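Local structure of magnesium transporter MgtE (Enterococcus faecalis, 2OUX) at residues D199-I203 with A204-N208; S118-S122 with E123-E127; G126-K129 with E130-Y134. The protein probably carries magnesium ions across the cell membrane, its cytoplasmic part here comprising an N-terminal domain and two CBS repeats. All coordinates share one frame; numbering follows the deposited sequence.

Contact 1 of 3, residues D199-I203 with A204-N208; sequences DDTLI and ADILN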
loop_
_atom_site.group_PDB
_atom_site.type_symbol
_atom_site.label_atom_id
_atom_site.label_comp_id
_atom_site.label_asym_id
_atom_site.label_seq_id
_atom_site.Cartn_x
_atom_site.Cartn_y
_atom_site.Cartn_z
ATOM N N ASP A 199 1.499 22.903 -11.232
ATOM C CA ASP A 199 2.951 22.988 -11.112
ATOM C C ASP A 199 3.412 24.096 -10.178
ATOM O O ASP A 199 4.313 23.894 -9.372
ATOM C CB ASP A 199 3.586 23.211 -12.488
ATOM C CG ASP A 199 4.041 21.918 -13.144
ATOM O OD1 ASP A 199 3.270 20.938 -13.140
ATOM O OD2 ASP A 199 5.172 21.887 -13.677
ATOM N N ASP A 200 2.788 25.262 -10.287
ATOM C CA ASP A 200 3.169 26.411 -9.474
ATOM C C ASP A 200 2.689 26.408 -8.021
ATOM O O ASP A 200 3.202 27.156 -7.194
ATOM C CB ASP A 200 2.719 27.697 -10.179
ATOM C CG ASP A 200 3.447 27.920 -11.504
ATOM O OD1 ASP A 200 4.681 28.113 -11.492
ATOM O OD2 ASP A 200 2.790 27.892 -12.562
ATOM N N THR A 201 1.719 25.570 -7.696
ATOM C CA THR A 201 1.221 25.529 -6.326
ATOM C C THR A 201 2.336 25.227 -5.315
ATOM O O THR A 201 3.246 24.436 -5.585
ATOM C CB THR A 201 0.128 24.473 -6.174
ATOM O OG1 THR A 201 -0.872 24.677 -7.179
ATOM C CG2 THR A 201 -0.515 24.572 -4.796
ATOM N N LEU A 202 2.262 25.860 -4.151
ATOM C CA LEU A 202 3.262 25.645 -3.110
ATOM C C LEU A 202 2.894 24.480 -2.200
ATOM O O LEU A 202 1.793 24.433 -1.646
ATOM C CB LEU A 202 3.445 26.912 -2.275
ATOM C CG LEU A 202 4.613 27.826 -2.674
ATOM C CD1 LEU A 202 4.568 28.119 -4.162
ATOM C CD2 LEU A 202 4.547 29.119 -1.862
ATOM N N ILE A 203 3.831 23.546 -2.055
ATOM C CA ILE A 203 3.641 22.368 -1.221
ATOM C C ILE A 203 2.985 22.760 0.096
ATOM O O ILE A 203 2.063 22.096 0.561
ATOM C CB ILE A 203 5.009 21.663 -0.935
ATOM C CG1 ILE A 203 5.543 21.016 -2.214
ATOM C CG2 ILE A 203 4.857 20.663 0.208
ATOM C CD1 ILE A 203 4.631 19.943 -2.781
ATOM N N ALA A 204 3.461 23.855 0.684
ATOM C CA ALA A 204 2.946 24.346 1.959
ATOM C C ALA A 204 1.460 24.663 1.919
ATOM O O ALA A 204 0.796 24.683 2.957
ATOM C CB ALA A 204 3.725 25.584 2.390
ATOM N N ASP A 205 0.932 24.910 0.726
ATOM C CA ASP A 205 -0.479 25.235 0.601
ATOM C C ASP A 205 -1.401 24.036 0.435
ATOM O O ASP A 205 -2.604 24.151 0.661
ATOM C CB ASP A 205 -0.698 26.218 -0.553
ATOM C CG ASP A 205 -0.279 27.635 -0.191
ATOM O OD1 ASP A 205 -0.521 28.035 0.968
ATOM O OD2 ASP A 205 0.275 28.348 -1.058
ATOM N N ILE A 206 -0.847 22.890 0.052
ATOM C CA ILE A 206 -1.671 21.708 -0.138
ATOM C C ILE A 206 -1.311 20.528 0.764
ATOM O O ILE A 206 -1.992 19.502 0.737
ATOM C CB ILE A 206 -1.628 21.239 -1.608
ATOM C CG1 ILE A 206 -0.176 21.113 -2.073
ATOM C CG2 ILE A 206 -2.405 22.216 -2.485
ATOM C CD1 ILE A 206 -0.023 20.408 -3.394
ATOM N N LEU A 207 -0.259 20.678 1.569
ATOM C CA LEU A 207 0.182 19.613 2.468
ATOM C C LEU A 207 -0.817 19.389 3.603
ATOM O O LEU A 207 -1.646 20.252 3.893
ATOM C CB LEU A 207 1.564 19.953 3.048
ATOM C CG LEU A 207 1.643 21.095 4.076
ATOM C CD1 LEU A 207 1.203 20.595 5.447
ATOM C CD2 LEU A 207 3.061 21.600 4.172
ATOM N N ASN A 208 -0.751 18.226 4.244
ATOM C CA ASN A 208 -1.653 17.944 5.356
ATOM C C ASN A 208 -0.899 18.197 6.647
ATOM O O ASN A 208 0.166 17.620 6.868
ATOM C CB ASN A 208 -2.113 16.492 5.334
ATOM C CG ASN A 208 -3.305 16.249 6.237
ATOM O OD1 ASN A 208 -3.429 16.851 7.309
ATOM N ND2 ASN A 208 -4.194 15.358 5.809
HETATM O O HOH W 1 0.506 27.867 -3.890
#
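Asp205 folds back over Leu202, and its side chain can be followed outward atom by atom. Its CB rests 3.3 Å from Leu202 O. CG lies beyond, beside its own backbone N and anti to the carbonyl carbon (chi1 -76°), which turns the carboxylate back toward the preceding chain. At the tip, OD2 is 3.7 Å from Leu202 CB. The same OD2 accepts a hydrogen bond from a water at 2.9 Å. That water in turn accepts from Leu202 N at 2.7 Å, so it bridges the carboxylate and the backbone. The main chain closes the turn. Asp205 N gives a short bond of 2.6 Å to Leu202 O and reaches it from above the carbonyl plane. Ile203 O takes two donors: Leu207 N lies almost in line with the C=O, though its N-H points off that line, while Ile206 N comes from well above the plane. Ile206 N also makes a weak, long bond to Leu202 O. Ile206 sends its two branches different ways. CG1 sits between its own N and carbonyl carbon (chi1 51°) and lies 3.6 Å from Ile203 O. The Ile206 and Thr201 side chains cross at a slant, with Ile206 CG2 touching Thr201 CG2 at 3.8 Å. Ile206 also packs on Val156 and Ile189, and Ile203 packs on Ala159 of helix 156-166. These contacts lay the short, weakly bonded helical turn 203-206 against helix 156-166 and strand 185-190. The arrangement is a helical turn within the alpha/beta fold of a CBS domain, in the first of the two CBS repeats.

Contact 2 of 3, residues S118-S122 with E123-E127; sequences SLLSS and EEAGE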
loop_
_atom_site.group_PDB
_atom_site.type_symbol
_atom_site.label_atom_id
_atom_site.label_comp_id
_atom_site.label_asym_id
_atom_site.label_seq_id
_atom_site.Cartn_x
_atom_site.Cartn_y
_atom_site.Cartn_z
ATOM N N SER A 118 32.657 -4.730 8.149
ATOM C CA SER A 118 33.973 -4.121 8.042
ATOM C C SER A 118 34.306 -3.801 6.586
ATOM O O SER A 118 35.008 -2.833 6.299
ATOM C CB SER A 118 35.041 -5.057 8.612
ATOM O OG SER A 118 35.251 -6.172 7.760
ATOM N N LEU A 119 33.791 -4.617 5.672
ATOM C CA LEU A 119 34.045 -4.438 4.243
ATOM C C LEU A 119 33.354 -3.218 3.636
ATOM O O LEU A 119 33.575 -2.897 2.465
ATOM C CB LEU A 119 33.613 -5.699 3.485
ATOM C CG LEU A 119 34.353 -6.980 3.883
ATOM C CD1 LEU A 119 33.688 -8.198 3.273
ATOM C CD2 LEU A 119 35.794 -6.877 3.432
ATOM N N LEU A 120 32.529 -2.535 4.431
ATOM C CA LEU A 120 31.800 -1.363 3.951
ATOM C C LEU A 120 32.431 -0.049 4.374
ATOM O O LEU A 120 32.986 0.062 5.465
ATOM C CB LEU A 120 30.358 -1.381 4.461
ATOM C CG LEU A 120 29.443 -2.550 4.109
ATOM C CD1 LEU A 120 28.060 -2.255 4.665
ATOM C CD2 LEU A 120 29.382 -2.747 2.602
ATOM N N SER A 121 32.321 0.954 3.510
ATOM C CA SER A 121 32.859 2.274 3.812
ATOM C C SER A 121 31.980 2.902 4.893
ATOM O O SER A 121 30.998 2.300 5.341
ATOM C CB SER A 121 32.846 3.169 2.568
ATOM O OG SER A 121 31.577 3.770 2.374
ATOM N N SER A 122 32.325 4.119 5.296
ATOM C CA SER A 122 31.573 4.815 6.325
ATOM C C SER A 122 30.164 5.166 5.854
ATOM O O SER A 122 29.192 4.981 6.583
ATOM C CB SER A 122 32.313 6.089 6.739
ATOM O OG SER A 122 31.635 6.746 7.795
ATOM N N GLU A 123 30.064 5.678 4.634
ATOM C CA GLU A 123 28.775 6.057 4.074
ATOM C C GLU A 123 27.891 4.849 3.764
ATOM O O GLU A 123 26.670 4.920 3.878
ATOM C CB GLU A 123 28.982 6.864 2.794
ATOM C CG GLU A 123 27.684 7.309 2.142
ATOM C CD GLU A 123 27.791 7.386 0.633
ATOM O OE1 GLU A 123 28.670 8.126 0.133
ATOM O OE2 GLU A 123 26.994 6.701 -0.051
ATOM N N GLU A 124 28.512 3.743 3.369
ATOM C CA GLU A 124 27.774 2.533 3.025
ATOM C C GLU A 124 27.162 1.833 4.232
ATOM O O GLU A 124 26.125 1.181 4.120
ATOM C CB GLU A 124 28.687 1.541 2.297
ATOM C CG GLU A 124 29.471 2.131 1.140
ATOM C CD GLU A 124 30.267 1.082 0.390
ATOM O OE1 GLU A 124 30.887 0.221 1.051
ATOM O OE2 GLU A 124 30.280 1.119 -0.860
ATOM N N ALA A 125 27.801 1.964 5.387
ATOM C CA ALA A 125 27.300 1.307 6.585
ATOM C C ALA A 125 26.523 2.238 7.510
ATOM O O ALA A 125 25.847 1.776 8.435
ATOM C CB ALA A 125 28.456 0.671 7.337
ATOM N N GLY A 126 26.613 3.539 7.251
ATOM C CA GLY A 126 25.934 4.529 8.076
ATOM C C GLY A 126 24.528 4.222 8.570
ATOM O O GLY A 126 24.314 4.074 9.772
ATOM N N GLU A 127 23.562 4.136 7.657
ATOM C CA GLU A 127 22.179 3.859 8.040
ATOM C C GLU A 127 22.019 2.493 8.700
ATOM O O GLU A 127 21.246 2.338 9.646
ATOM C CB GLU A 127 21.252 3.943 6.826
ATOM C CG GLU A 127 20.988 5.352 6.308
ATOM C CD GLU A 127 22.185 5.961 5.619
ATOM O OE1 GLU A 127 22.857 5.244 4.846
ATOM O OE2 GLU A 127 22.447 7.165 5.833
#
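Ser121 holds OG between its own backbone N and carbonyl carbon (chi1 83°), and Glu124 swings CG beside its own N (chi1 -50°). These two torsions turn the side chains toward each other's backbone and make a capping box at the start of helix 122-131. Ser121 is the N-cap. Its OG accepts from Glu124 N at 3.2 Å. In return, Ser121 N donates to Glu124 OE1 at 2.9 Å, and this bond is nearly straight, with an N-H...O angle of 171°. The N-H meets OE1 on the anti side of the carboxylate and somewhat out of its plane. The Glu124 chain is extended beyond CG, which lets OE1 reach back past the Ser121 side chain to that N-H. The pair of bonds satisfies one N-H at the first turn and one just before it, and fixes the rotation of both side chains. The negative carboxylate beside the N-terminal end of the helix would probably be favoured by the helix dipole. The first backbone bonds of the helix follow. Ala125 N donates to Ser121 O at 3.2 Å. Gly126 N makes a weaker bond to Ser122 O. Leu120 lies just before the cap and crosses Glu124 obliquely. Its two methyl groups meet different partners. CD2 lies 3.7 Å from Glu124 OE1, beside the oxygen that accepts from Ser121 N. Leu120 also touches Ala90 and Ala94, so the turn between helices 110-118 and 122-131 is packed against helix 86-93 and the loop after it, within the MgtE N-terminal domain. The other methyl makes an apolar contact placed as in a hydrophobic staple: Leu120 CD1 meets Ala125 CB at 4.0 Å.

Contact 3 of 3, residues G126-K129 with E130-Y134; sequences GEIK and ELLHY
Gly126 O and Glu127 O receive Glu130 N and Leu131 N, each at 3.3 Å, in a helix that is kinked where the N atoms of Glu127 and Ile128 lack a bond to the turn before. Glu130 N lies in the carbonyl plane of Gly126, while the bond from Leu131 N to Glu127 O is almost straight (172°). Leu132 N bonds only weakly to Ile128 O. Glu127 and Glu130 run side by side and point the same way. Their carboxylates are turned at right angles, with Glu127 OE2 4.7 Å from Glu130 OE1. The like charges are near but not touching, and any mutual effect on ionisation is probably small, both side chains being exposed. Glu130 keeps CG beside its own N (chi1 -57°) and runs extended beyond it, which brings OE1 to 3.5 Å from Glu127 CA. On the apolar side Leu132 crosses Ile128 obliquely, CD1 to CG2 at 4.1 Å. His133 brings CD2 to 3.0 Å from Lys129 O, at an oblique angle to the ring. Ile128 packs on Thr98 and Ala101, and Leu132 on Val102 and Asn106. This face of helix 122-131 thus lies on helix 98-107, which carries the magnesium-binding Asp99 and Asp103. The arrangement is helix-helix packing in the MgtE N-terminal domain, next to a metal site: the Leu131 side chain is about 7 Å from a bound magnesium ion.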
loop_
_atom_site.group_PDB
_atom_site.type_symbol
_atom_site.label_atom_id
_atom_site.label_comp_id
_atom_site.label_asym_id
_atom_site.label_seq_id
_atom_site.Cartn_x
_atom_site.Cartn_y
_atom_site.Cartn_z
ATOM N N GLY A 126 26.613 3.539 7.251
ATOM C CA GLY A 126 25.934 4.529 8.076
ATOM C C GLY A 126 24.528 4.222 8.570
ATOM O O GLY A 126 24.314 4.074 9.772
ATOM N N GLU A 127 23.562 4.136 7.657
ATOM C CA GLU A 127 22.179 3.859 8.040
ATOM C C GLU A 127 22.019 2.493 8.700
ATOM O O GLU A 127 21.246 2.338 9.646
ATOM C CB GLU A 127 21.252 3.943 6.826
ATOM C CG GLU A 127 20.988 5.352 6.308
ATOM C CD GLU A 127 22.185 5.961 5.619
ATOM O OE1 GLU A 127 22.857 5.244 4.846
ATOM O OE2 GLU A 127 22.447 7.165 5.833
ATOM N N ILE A 128 22.746 1.502 8.196
ATOM C CA ILE A 128 22.673 0.159 8.756
ATOM C C ILE A 128 23.112 0.186 10.228
ATOM O O ILE A 128 22.549 -0.521 11.078
ATOM C CB ILE A 128 23.595 -0.832 7.992
ATOM C CG1 ILE A 128 23.068 -1.089 6.574
ATOM C CG2 ILE A 128 23.724 -2.118 8.793
ATOM C CD1 ILE A 128 21.646 -1.574 6.533
ATOM N N LYS A 129 24.122 0.998 10.528
ATOM C CA LYS A 129 24.622 1.073 11.893
ATOM C C LYS A 129 23.649 1.733 12.856
ATOM O O LYS A 129 23.561 1.330 14.014
ATOM C CB LYS A 129 25.990 1.773 11.934
ATOM C CG LYS A 129 27.142 0.833 11.560
ATOM C CD LYS A 129 28.519 1.452 11.767
ATOM C CE LYS A 129 29.609 0.399 11.582
ATOM N NZ LYS A 129 30.989 0.966 11.631
ATOM N N GLU A 130 22.903 2.726 12.385
ATOM C CA GLU A 130 21.939 3.395 13.249
ATOM C C GLU A 130 20.832 2.434 13.666
ATOM O O GLU A 130 20.612 2.188 14.855
ATOM C CB GLU A 130 21.297 4.580 12.533
ATOM C CG GLU A 130 22.265 5.623 12.011
ATOM C CD GLU A 130 21.560 6.679 11.177
ATOM O OE1 GLU A 130 20.881 6.306 10.198
ATOM O OE2 GLU A 130 21.678 7.879 11.499
ATOM N N LEU A 131 20.147 1.878 12.674
ATOM C CA LEU A 131 19.024 0.985 12.932
ATOM C C LEU A 131 19.331 -0.314 13.662
ATOM O O LEU A 131 18.416 -0.975 14.154
ATOM C CB LEU A 131 18.273 0.699 11.624
ATOM C CG LEU A 131 17.317 1.806 11.143
ATOM C CD1 LEU A 131 18.076 3.105 10.908
ATOM C CD2 LEU A 131 16.637 1.361 9.853
ATOM N N LEU A 132 20.604 -0.688 13.727
ATOM C CA LEU A 132 20.995 -1.908 14.432
ATOM C C LEU A 132 20.830 -1.704 15.930
ATOM O O LEU A 132 20.687 -2.664 16.684
ATOM C CB LEU A 132 22.454 -2.264 14.144
ATOM C CG LEU A 132 22.769 -3.090 12.899
ATOM C CD1 LEU A 132 24.269 -3.128 12.708
ATOM C CD2 LEU A 132 22.208 -4.503 13.046
ATOM N N HIS A 133 20.852 -0.440 16.341
ATOM C CA HIS A 133 20.720 -0.057 17.746
ATOM C C HIS A 133 19.338 -0.304 18.334
ATOM O O HIS A 133 19.205 -0.536 19.533
ATOM C CB HIS A 133 21.046 1.430 17.919
ATOM C CG HIS A 133 22.490 1.761 17.738
ATOM N ND1 HIS A 133 23.465 1.379 18.633
ATOM C CD2 HIS A 133 23.131 2.465 16.767
ATOM C CE1 HIS A 133 24.640 1.830 18.228
ATOM N NE2 HIS A 133 24.460 2.492 17.098
ATOM N N TYR A 134 18.311 -0.244 17.493
ATOM C CA TYR A 134 16.939 -0.428 17.953
ATOM C C TYR A 134 16.600 -1.827 18.429
ATOM O O TYR A 134 16.968 -2.821 17.803
ATOM C CB TYR A 134 15.973 0.009 16.857
ATOM C CG TYR A 134 16.181 1.449 16.482
ATOM C CD1 TYR A 134 16.010 2.461 17.424
ATOM C CD2 TYR A 134 16.582 1.806 15.198
ATOM C CE1 TYR A 134 16.233 3.788 17.100
ATOM C CE2 TYR A 134 16.811 3.135 14.863
ATOM C CZ TYR A 134 16.631 4.122 15.818
ATOM O OH TYR A 134 16.836 5.444 15.494
#

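Contacts 2 and 3 are neighbours on helix 122-131 of the MgtE N-terminal domain. Contact 2 covers its start and contact 3 its later turns. They share Gly126 and Glu127, and their centres lie about 11 Å apart. Contact 1 comes later in the chain, in the first CBS repeat. Its centre is about 36 Å from that of contact 2 and 33 Å from that of contact 3, and it touches neither. Contact 3 sits near bound magnesium, and one of the ions there is held by Asp99 and Asp252, a residue of the second CBS repeat. The metal therefore joins the two domains, consistent with magnesium sensing by this cytoplasmic part.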